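Local coordinates for peptidyl-tRNA hydrolase (Thermoplasma acidophilum, PDB 1RLK), which probably hydrolyses peptidyl-tRNAs that drop off the ribosome during protein synthesis, releasing the N-acyl amino acid and a tRNA, at residues A[41-44]-A[45-49]; A[58-61]-A[62-65]; A[64-67]-A[68-71]; A[102-105]-A[106-110]. All blocks are in the same frame, centred on the assembly; numbering follows the deposited sequence.

Contact 1: residues A[41-44]-A[45-49]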
loop_
_atom_site.group_PDB
_atom_site.type_symbol
_atom_site.label_atom_id
_atom_site.label_comp_id
_atom_site.label_asym_id
_atom_site.label_seq_id
_atom_site.Cartn_x
_atom_site.Cartn_y
_atom_site.Cartn_z
ATOM N N ASP A 41 -15.487 -3.950 10.214
ATOM C CA ASP A 41 -15.854 -5.328 9.892
ATOM C C ASP A 41 -14.913 -5.951 8.881
ATOM O O ASP A 41 -14.570 -7.123 8.990
ATOM C CB ASP A 41 -17.275 -5.412 9.340
ATOM C CG ASP A 41 -18.295 -4.796 10.253
ATOM O OD1 ASP A 41 -18.057 -4.713 11.485
ATOM O OD2 ASP A 41 -19.383 -4.361 9.812
ATOM N N VAL A 42 -14.510 -5.171 7.889
ATOM C CA VAL A 42 -13.584 -5.653 6.870
ATOM C C VAL A 42 -12.154 -5.800 7.427
ATOM O O VAL A 42 -11.431 -6.721 7.061
ATOM C CB VAL A 42 -13.564 -4.719 5.657
ATOM C CG1 VAL A 42 -12.427 -5.094 4.698
ATOM C CG2 VAL A 42 -14.923 -4.751 4.951
ATOM N N PHE A 43 -11.757 -4.885 8.293
ATOM C CA PHE A 43 -10.474 -4.994 8.958
ATOM C C PHE A 43 -10.424 -6.250 9.807
ATOM O O PHE A 43 -9.455 -6.991 9.750
ATOM C CB PHE A 43 -10.181 -3.775 9.827
ATOM C CG PHE A 43 -9.139 -4.036 10.865
ATOM C CD1 PHE A 43 -7.794 -3.927 10.551
ATOM C CD2 PHE A 43 -9.503 -4.425 12.148
ATOM C CE1 PHE A 43 -6.828 -4.189 11.501
ATOM C CE2 PHE A 43 -8.548 -4.686 13.100
ATOM C CZ PHE A 43 -7.200 -4.566 12.774
ATOM N N ASN A 44 -11.468 -6.472 10.602
ATOM C CA ASN A 44 -11.551 -7.637 11.478
ATOM C C ASN A 44 -11.480 -8.963 10.728
ATOM O O ASN A 44 -10.800 -9.885 11.165
ATOM C CB ASN A 44 -12.850 -7.595 12.286
ATOM C CG ASN A 44 -12.748 -6.717 13.518
ATOM O OD1 ASN A 44 -11.662 -6.474 14.039
ATOM N ND2 ASN A 44 -13.896 -6.258 14.005
ATOM N N GLU A 45 -12.178 -9.058 9.600
ATOM C CA GLU A 45 -12.180 -10.284 8.819
ATOM C C GLU A 45 -10.797 -10.551 8.249
ATOM O O GLU A 45 -10.266 -11.643 8.401
ATOM C CB GLU A 45 -13.201 -10.200 7.688
ATOM C CG GLU A 45 -13.267 -11.460 6.831
ATOM C CD GLU A 45 -14.268 -11.353 5.704
ATOM O OE1 GLU A 45 -15.282 -10.636 5.848
ATOM O OE2 GLU A 45 -14.036 -11.990 4.664
ATOM N N TRP A 46 -10.239 -9.544 7.581
ATOM C CA TRP A 46 -8.840 -9.547 7.136
ATOM C C TRP A 46 -7.895 -10.031 8.223
ATOM O O TRP A 46 -7.101 -10.932 7.992
ATOM C CB TRP A 46 -8.422 -8.132 6.745
ATOM C CG TRP A 46 -7.005 -7.981 6.264
ATOM C CD1 TRP A 46 -6.463 -8.524 5.146
ATOM C CD2 TRP A 46 -5.973 -7.178 6.862
ATOM N NE1 TRP A 46 -5.152 -8.131 5.015
ATOM C CE2 TRP A 46 -4.825 -7.303 6.053
ATOM C CE3 TRP A 46 -5.902 -6.371 8.001
ATOM C CZ2 TRP A 46 -3.616 -6.647 6.344
ATOM C CZ3 TRP A 46 -4.689 -5.718 8.302
ATOM C CH2 TRP A 46 -3.572 -5.862 7.479
ATOM N N TYR A 47 -7.994 -9.417 9.394
ATOM C CA TYR A 47 -7.049 -9.659 10.479
ATOM C C TYR A 47 -7.186 -11.083 11.035
ATOM O O TYR A 47 -6.190 -11.726 11.351
ATOM C CB TYR A 47 -7.218 -8.617 11.587
ATOM C CG TYR A 47 -6.139 -8.688 12.644
ATOM C CD1 TYR A 47 -4.885 -8.122 12.421
ATOM C CD2 TYR A 47 -6.356 -9.364 13.850
ATOM C CE1 TYR A 47 -3.884 -8.204 13.369
ATOM C CE2 TYR A 47 -5.360 -9.447 14.813
ATOM C CZ TYR A 47 -4.124 -8.864 14.568
ATOM O OH TYR A 47 -3.121 -8.949 15.513
ATOM N N ASP A 48 -8.418 -11.578 11.103
ATOM C CA ASP A 48 -8.702 -12.899 11.653
ATOM C C ASP A 48 -8.364 -14.012 10.655
ATOM O O ASP A 48 -8.168 -15.161 11.048
ATOM C CB ASP A 48 -10.170 -12.974 12.134
ATOM C CG ASP A 48 -10.436 -12.082 13.371
ATOM O OD1 ASP A 48 -9.460 -11.610 14.005
ATOM O OD2 ASP A 48 -11.584 -11.781 13.784
ATOM N N GLU A 49 -8.267 -13.657 9.375
ATOM C CA GLU A 49 -7.842 -14.564 8.317
ATOM C C GLU A 49 -6.312 -14.528 8.096
ATOM O O GLU A 49 -5.808 -15.158 7.166
ATOM C CB GLU A 49 -8.575 -14.224 7.000
ATOM C CG GLU A 49 -9.977 -14.824 6.890
ATOM C CD GLU A 49 -10.916 -14.087 5.926
ATOM O OE1 GLU A 49 -10.493 -13.142 5.216
ATOM O OE2 GLU A 49 -12.110 -14.466 5.886
#
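Phe43 meets Trp46 and Tyr47, one turn further along helix 40-48. CB of Phe43 leaves the helix pointing away from residues 45-49. CG then lies anti to the backbone N, beside the carbonyl carbon (chi1 160°), which carries the ring toward Trp46 and Tyr47. CD1 of Phe43 reaches CE3 of Trp46 at 4.0 Å, and lies at the indole edge, near its plane. The next ring atom, CE1 of Phe43, comes to 4.1 Å from CZ3 of Trp46. At the tip, CZ of Phe43 lies 4.2 Å from CB of Tyr47, which sits over one face of the phenyl ring, toward its rim. The Tyr47 ring is nearly parallel to that of Phe43, with planes 20° apart. It is slid so far along, with centroids 5.7 Å apart, that the two barely overlap. Beneath the rings the backbone is regular. Tyr47 N donates to Phe43 O at 2.9 Å, and Asp48 N to Asn44 O at 2.9 Å. The indole is buried against Lys3 and Met5 of strand 3-10 and Ala32 of helix 17-38, and its NE1 donates to Arg52 O. Phe43 also leans on Met36 of helix 17-38. This is i to i+3 and i to i+4 aromatic packing along an alpha-helix, here on a short helix laid against strand 3-10 and helix 17-38.

Contact 2: residues A[58-61]-A[62-65]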
loop_
_atom_site.group_PDB
_atom_site.type_symbol
_atom_site.label_atom_id
_atom_site.label_comp_id
_atom_site.label_asym_id
_atom_site.label_seq_id
_atom_site.Cartn_x
_atom_site.Cartn_y
_atom_site.Cartn_z
ATOM N N VAL A 58 6.236 -1.515 -8.851
ATOM C CA VAL A 58 5.827 -0.613 -9.921
ATOM C C VAL A 58 7.061 0.145 -10.404
ATOM O O VAL A 58 8.062 0.256 -9.697
ATOM C CB VAL A 58 4.651 0.328 -9.497
ATOM C CG1 VAL A 58 3.481 -0.490 -9.066
ATOM C CG2 VAL A 58 5.050 1.317 -8.402
ATOM N N ASN A 59 7.004 0.636 -11.629
ATOM C CA ASN A 59 8.194 1.182 -12.275
ATOM C C ASN A 59 8.591 2.557 -11.767
ATOM O O ASN A 59 9.771 2.893 -11.723
ATOM C CB ASN A 59 7.972 1.267 -13.786
ATOM C CG ASN A 59 8.004 -0.083 -14.439
ATOM O OD1 ASN A 59 8.761 -0.965 -14.018
ATOM N ND2 ASN A 59 7.187 -0.260 -15.480
ATOM N N ASP A 60 7.601 3.362 -11.404
ATOM C CA ASP A 60 7.897 4.746 -11.069
ATOM C C ASP A 60 6.758 5.430 -10.326
ATOM O O ASP A 60 5.732 4.821 -10.003
ATOM C CB ASP A 60 8.312 5.528 -12.343
ATOM C CG ASP A 60 7.306 5.420 -13.460
ATOM O OD1 ASP A 60 6.086 5.367 -13.198
ATOM O OD2 ASP A 60 7.656 5.395 -14.659
ATOM N N LEU A 61 6.969 6.709 -10.032
ATOM C CA LEU A 61 6.017 7.501 -9.287
ATOM C C LEU A 61 4.687 7.583 -9.995
ATOM O O LEU A 61 3.638 7.501 -9.373
ATOM C CB LEU A 61 6.597 8.906 -9.048
ATOM C CG LEU A 61 5.783 9.764 -8.083
ATOM C CD1 LEU A 61 5.549 9.016 -6.783
ATOM C CD2 LEU A 61 6.545 11.069 -7.841
ATOM N N ASP A 62 4.714 7.728 -11.315
ATOM C CA ASP A 62 3.465 7.780 -12.077
ATOM C C ASP A 62 2.560 6.583 -11.800
ATOM O O ASP A 62 1.345 6.735 -11.654
ATOM C CB ASP A 62 3.757 7.900 -13.579
ATOM C CG ASP A 62 4.202 9.302 -13.970
ATOM O OD1 ASP A 62 3.490 10.277 -13.606
ATOM O OD2 ASP A 62 5.256 9.521 -14.622
ATOM N N GLU A 63 3.135 5.396 -11.690
ATOM C CA GLU A 63 2.320 4.209 -11.398
ATOM C C GLU A 63 1.721 4.296 -10.006
ATOM O O GLU A 63 0.554 4.002 -9.824
ATOM C CB GLU A 63 3.130 2.911 -11.524
ATOM C CG GLU A 63 3.835 2.695 -12.858
ATOM C CD GLU A 63 2.889 2.636 -14.038
ATOM O OE1 GLU A 63 1.704 2.282 -13.856
ATOM O OE2 GLU A 63 3.350 2.953 -15.164
ATOM N N ILE A 64 2.523 4.698 -9.022
ATOM C CA ILE A 64 1.995 4.984 -7.673
ATOM C C ILE A 64 0.773 5.910 -7.728
ATOM O O ILE A 64 -0.245 5.649 -7.098
ATOM C CB ILE A 64 3.092 5.630 -6.782
ATOM C CG1 ILE A 64 4.268 4.679 -6.572
ATOM C CG2 ILE A 64 2.525 6.057 -5.428
ATOM C CD1 ILE A 64 3.940 3.470 -5.703
ATOM N N MET A 65 0.873 6.989 -8.498
ATOM C CA MET A 65 -0.194 7.994 -8.536
ATOM C C MET A 65 -1.433 7.501 -9.306
ATOM O O MET A 65 -2.575 7.885 -9.011
ATOM C CB MET A 65 0.355 9.300 -9.130
ATOM C CG MET A 65 1.502 9.918 -8.313
ATOM S SD MET A 65 1.132 10.017 -6.541
ATOM C CE MET A 65 -0.274 10.976 -6.539
HETATM O O HOH W 1 5.021 4.870 -15.675
#
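Val58 and Ile64 pack together where strand 53-58 turns into helix 61-74, with Asp60 as the N-cap between them. This is a capped strand-to-helix turn. CG2 of Val58 and CD1 of Ile64 are the two bumps, 3.6 Å apart, and the side chains cross at about a right angle. The CB of Val58 presses from the same strand end on the CB of Glu63, also at 3.6 Å. Val58 thus fits into the hollow between Glu63 and Ile64 on the first turn. Leu61 CD1 comes to 4.2 Å from Ile64 CB, again nearly perpendicular. Leu61 and Ile64 both continue onto Arg10 of strand 3-10 and Ile94 of strand 94-103.

The polar side of the turn is gripped loosely. The carboxylate of Asp60 folds back over the helix start because CG lies between the backbone N and the carbonyl carbon (chi1 54°). OD1 of Asp60 takes a weak capping bond from Glu63 N at 3.3 Å. Asp60 O receives weak bonds from Glu63 N and Ile64 N. The first firm helical bond runs from Met65 N to Leu61 O, at 2.9 Å. Glu63 bends at chi2 (-60°), bringing its carboxylate round beside that of Asp60, while its OE1 is bonded to the hydroxyl of Tyr114. OD1 of Asp60 and OE2 of Glu63 stay 4.1 Å apart. A water lies 2.7 Å from Asp60 OD1 and 2.6 Å from Glu63 OE2, in hydrogen-bonding reach of both, and probably eases the nearness of the two like charges.

Contact 3: residues A[64-67]-A[68-71]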
loop_
_atom_site.group_PDB
_atom_site.type_symbol
_atom_site.label_atom_id
_atom_site.label_comp_id
_atom_site.label_asym_id
_atom_site.label_seq_id
_atom_site.Cartn_x
_atom_site.Cartn_y
_atom_site.Cartn_z
ATOM N N ILE A 64 2.523 4.698 -9.022
ATOM C CA ILE A 64 1.995 4.984 -7.673
ATOM C C ILE A 64 0.773 5.910 -7.728
ATOM O O ILE A 64 -0.245 5.649 -7.098
ATOM C CB ILE A 64 3.092 5.630 -6.782
ATOM C CG1 ILE A 64 4.268 4.679 -6.572
ATOM C CG2 ILE A 64 2.525 6.057 -5.428
ATOM C CD1 ILE A 64 3.940 3.470 -5.703
ATOM N N MET A 65 0.873 6.989 -8.498
ATOM C CA MET A 65 -0.194 7.994 -8.536
ATOM C C MET A 65 -1.433 7.501 -9.306
ATOM O O MET A 65 -2.575 7.885 -9.011
ATOM C CB MET A 65 0.355 9.300 -9.130
ATOM C CG MET A 65 1.502 9.918 -8.313
ATOM S SD MET A 65 1.132 10.017 -6.541
ATOM C CE MET A 65 -0.274 10.976 -6.539
ATOM N N GLU A 66 -1.217 6.599 -10.255
ATOM C CA GLU A 66 -2.318 5.975 -10.982
ATOM C C GLU A 66 -3.119 5.062 -10.064
ATOM O O GLU A 66 -4.330 5.049 -10.103
ATOM C CB GLU A 66 -1.757 5.165 -12.158
ATOM C CG GLU A 66 -2.815 4.542 -13.040
ATOM C CD GLU A 66 -3.621 5.581 -13.792
ATOM O OE1 GLU A 66 -3.118 6.716 -13.996
ATOM O OE2 GLU A 66 -4.762 5.256 -14.183
ATOM N N ILE A 67 -2.420 4.293 -9.236
ATOM C CA ILE A 67 -3.041 3.429 -8.239
ATOM C C ILE A 67 -3.882 4.272 -7.270
ATOM O O ILE A 67 -5.049 3.971 -6.982
ATOM C CB ILE A 67 -1.915 2.635 -7.497
ATOM C CG1 ILE A 67 -1.346 1.555 -8.418
ATOM C CG2 ILE A 67 -2.426 1.970 -6.223
ATOM C CD1 ILE A 67 -0.028 0.978 -7.957
ATOM N N LYS A 68 -3.264 5.348 -6.777
ATOM C CA LYS A 68 -3.929 6.300 -5.908
ATOM C C LYS A 68 -5.231 6.745 -6.561
ATOM O O LYS A 68 -6.293 6.642 -5.971
ATOM C CB LYS A 68 -2.990 7.502 -5.664
ATOM C CG LYS A 68 -3.640 8.715 -4.939
ATOM C CD LYS A 68 -3.845 8.410 -3.504
ATOM C CE LYS A 68 -4.245 9.622 -2.661
ATOM N NZ LYS A 68 -5.474 9.287 -1.878
ATOM N N ARG A 69 -5.141 7.230 -7.792
ATOM C CA ARG A 69 -6.330 7.692 -8.526
ATOM C C ARG A 69 -7.441 6.647 -8.521
ATOM O O ARG A 69 -8.602 6.957 -8.224
ATOM C CB ARG A 69 -5.987 8.071 -9.974
ATOM C CG ARG A 69 -7.181 8.655 -10.749
ATOM C CD ARG A 69 -6.945 8.858 -12.241
ATOM N NE ARG A 69 -6.713 7.601 -12.959
ATOM C CZ ARG A 69 -7.642 6.674 -13.209
ATOM N NH1 ARG A 69 -8.904 6.821 -12.813
ATOM N NH2 ARG A 69 -7.312 5.577 -13.880
ATOM N N MET A 70 -7.091 5.407 -8.843
ATOM C CA MET A 70 -8.092 4.342 -8.920
ATOM C C MET A 70 -8.657 3.984 -7.565
ATOM O O MET A 70 -9.851 3.793 -7.425
ATOM C CB MET A 70 -7.496 3.097 -9.572
ATOM C CG MET A 70 -6.992 3.338 -10.964
ATOM S SD MET A 70 -6.942 1.815 -11.872
ATOM C CE MET A 70 -5.602 2.043 -12.787
ATOM N N ALA A 71 -7.797 3.903 -6.555
ATOM C CA ALA A 71 -8.246 3.579 -5.215
ATOM C C ALA A 71 -9.240 4.607 -4.692
ATOM O O ALA A 71 -10.268 4.250 -4.148
ATOM C CB ALA A 71 -7.043 3.470 -4.256
#
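Glu66 and Arg69 form a salt bridge three residues apart on helix 61-74. The two side chains lie alongside each other and point the same way. NH2 of Arg69 donates to OE2 of Glu66 at 2.6 Å, with an N-H...O angle of 161°. It arrives on the syn side of OE2, 32° out of the carboxylate plane, while OE2 stays close to the guanidinium plane. NE of Arg69 adds a weak bond to the same oxygen.

The methyl of Met70 makes van der Waals contact with Glu66. Its CE comes to 3.8 Å from CG of Glu66 and 3.6 Å from OE2 of Glu66. The bend of Glu66 at chi2 (67°) turns its acid group toward both partners. With an alanine in place of Glu66, Arg69 would probably lose this charge partner, its guanidinium set free to turn, and the methyl of Met70 would lose a neighbour.

The backbone bonds are regular, with Arg69 N to Met65 O at 2.9 Å and Ala71 N to Ile67 O at 2.8 Å. Ile67 faces the sheet, meeting Ala8, Ile97 and Leu99, and Ile64 meets Ile97. The pattern is an i to i+3 ion pair on an amphipathic helix packed against a mixed beta-sheet.

Contact 4: residues A[102-105]-A[106-110]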
loop_
_atom_site.group_PDB
_atom_site.type_symbol
_atom_site.label_atom_id
_atom_site.label_comp_id
_atom_site.label_asym_id
_atom_site.label_seq_id
_atom_site.Cartn_x
_atom_site.Cartn_y
_atom_site.Cartn_z
ATOM N N ASP A 102 -9.258 -4.964 1.607
ATOM C CA ASP A 102 -10.521 -4.973 0.866
ATOM C C ASP A 102 -10.732 -6.326 0.176
ATOM O O ASP A 102 -10.032 -7.278 0.468
ATOM C CB ASP A 102 -10.553 -3.820 -0.148
ATOM C CG ASP A 102 -11.929 -3.176 -0.241
ATOM O OD1 ASP A 102 -12.917 -3.915 -0.460
ATOM O OD2 ASP A 102 -12.130 -1.954 -0.077
ATOM N N GLU A 103 -11.708 -6.405 -0.728
ATOM C CA GLU A 103 -11.960 -7.624 -1.497
ATOM C C GLU A 103 -10.870 -7.748 -2.523
ATOM O O GLU A 103 -10.622 -6.809 -3.275
ATOM C CB GLU A 103 -13.316 -7.565 -2.225
ATOM C CG GLU A 103 -14.495 -7.293 -1.327
ATOM C CD GLU A 103 -15.823 -7.291 -2.062
ATOM O OE1 GLU A 103 -15.846 -7.042 -3.290
ATOM O OE2 GLU A 103 -16.849 -7.530 -1.392
ATOM N N GLU A 104 -10.236 -8.916 -2.574
ATOM C CA GLU A 104 -9.188 -9.198 -3.555
ATOM C C GLU A 104 -9.586 -8.888 -5.005
ATOM O O GLU A 104 -8.789 -8.371 -5.780
ATOM C CB GLU A 104 -8.750 -10.670 -3.439
ATOM C CG GLU A 104 -7.667 -11.076 -4.430
ATOM C CD GLU A 104 -6.904 -12.328 -3.995
ATOM O OE1 GLU A 104 -7.518 -13.239 -3.414
ATOM O OE2 GLU A 104 -5.686 -12.397 -4.218
ATOM N N GLU A 105 -10.806 -9.235 -5.389
ATOM C CA GLU A 105 -11.272 -8.982 -6.757
ATOM C C GLU A 105 -11.256 -7.486 -7.072
ATOM O O GLU A 105 -10.877 -7.073 -8.181
ATOM C CB GLU A 105 -12.675 -9.578 -6.965
ATOM C CG GLU A 105 -13.459 -9.054 -8.175
ATOM C CD GLU A 105 -13.584 -10.057 -9.320
ATOM O OE1 GLU A 105 -13.771 -11.262 -9.070
ATOM O OE2 GLU A 105 -13.512 -9.625 -10.485
ATOM N N LYS A 106 -11.688 -6.686 -6.096
ATOM C CA LYS A 106 -11.690 -5.229 -6.221
ATOM C C LYS A 106 -10.261 -4.712 -6.344
ATOM O O LYS A 106 -9.944 -3.962 -7.268
ATOM C CB LYS A 106 -12.396 -4.582 -5.018
ATOM C CG LYS A 106 -13.116 -3.294 -5.325
ATOM C CD LYS A 106 -13.710 -2.652 -4.056
ATOM C CE LYS A 106 -15.004 -3.336 -3.604
ATOM N NZ LYS A 106 -15.354 -3.022 -2.170
ATOM N N LEU A 107 -9.394 -5.151 -5.430
ATOM C CA LEU A 107 -8.010 -4.719 -5.402
ATOM C C LEU A 107 -7.272 -5.113 -6.675
ATOM O O LEU A 107 -6.472 -4.354 -7.174
ATOM C CB LEU A 107 -7.286 -5.260 -4.159
ATOM C CG LEU A 107 -7.810 -4.691 -2.835
ATOM C CD1 LEU A 107 -7.265 -5.434 -1.643
ATOM C CD2 LEU A 107 -7.450 -3.209 -2.722
ATOM N N ASP A 108 -7.579 -6.284 -7.225
ATOM C CA ASP A 108 -6.914 -6.747 -8.446
ATOM C C ASP A 108 -7.264 -5.876 -9.660
ATOM O O ASP A 108 -6.481 -5.760 -10.585
ATOM C CB ASP A 108 -7.268 -8.209 -8.733
ATOM C CG ASP A 108 -6.616 -9.182 -7.743
ATOM O OD1 ASP A 108 -5.543 -8.873 -7.180
ATOM O OD2 ASP A 108 -7.127 -10.281 -7.464
ATOM N N LYS A 109 -8.432 -5.260 -9.641
ATOM C CA LYS A 109 -8.801 -4.283 -10.684
ATOM C C LYS A 109 -7.820 -3.120 -10.779
ATOM O O LYS A 109 -7.724 -2.485 -11.820
ATOM C CB LYS A 109 -10.209 -3.723 -10.443
ATOM C CG LYS A 109 -11.301 -4.744 -10.488
ATOM C CD LYS A 109 -12.671 -4.116 -10.356
ATOM C CE LYS A 109 -13.746 -5.180 -10.464
ATOM N NZ LYS A 109 -15.040 -4.777 -9.860
ATOM N N ILE A 110 -7.107 -2.839 -9.688
ATOM C CA ILE A 110 -6.148 -1.723 -9.621
ATOM C C ILE A 110 -4.699 -2.169 -9.795
ATOM O O ILE A 110 -3.955 -1.564 -10.564
ATOM C CB ILE A 110 -6.302 -1.003 -8.255
ATOM C CG1 ILE A 110 -7.694 -0.412 -8.128
ATOM C CG2 ILE A 110 -5.260 0.120 -8.081
ATOM C CD1 ILE A 110 -8.002 0.146 -6.756
#
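The chain leaves strand 94-103 at Asp102 and Glu103, the N-cap residue, and enters helix 104-111, whose first turn closes with Leu107 N donating to Glu103 O at 3.0 Å. NZ of Lys106 forms a salt bridge with OD1 of Asp102 at 3.1 Å, meeting it on the syn side, 30° out of the carboxylate plane. The same oxygen accepts a hydrogen bond from Glu103 N at 2.8 Å with its anti lone pair. Lys106 reaches it through a bend at chi3 (-78°), its CE passing 3.8 Å from OE1 of Glu103. CB of Asp102 lies 3.9 Å from CG of Leu107, so the acid has an apolar side. Ile76 packs on Asp102, Lys106 and Leu107. A leucine in place of Asp102 would probably leave the Lys106 ammonium without its charge partner and Glu103 N without this acceptor.

Further along, OD2 of Asp108 comes to 3.2 Å from CG of Glu104. The two acids sit close, OE2 of Glu104 being 4.1 Å from OD2 of Asp108. A salt bridge from Lys4 to Glu104 OE2 probably offsets this repulsion. With Lys106 and Glu103 N both on one oxygen, the buried Asp102 is likely to stay ionised, and the two bonds on OD1 probably limit the turning of its carboxylate.

From the N terminus, strand 3-10 and helix 17-38 come before any contact. Contact 1 then lies within helix 40-48, contact 2 at the turn from strand 53-58 into helix 61-74, and contact 3 one turn further on that helix. Contact 4 spans the end of strand 94-103 and the start of helix 104-111. Each lies within one continuous stretch, and none closes a long loop. None nests in or crosses another, but contacts 2 and 3 share Ile64 and Met65. Contact 4 touches contacts 1 and 3. Ile110 packs on Ile67, Met70 and Ala71, and Asp102 touches Val42. Helices 61-74 and 104-111 are thus tied together, and helix 40-48 meets the end of strand 94-103.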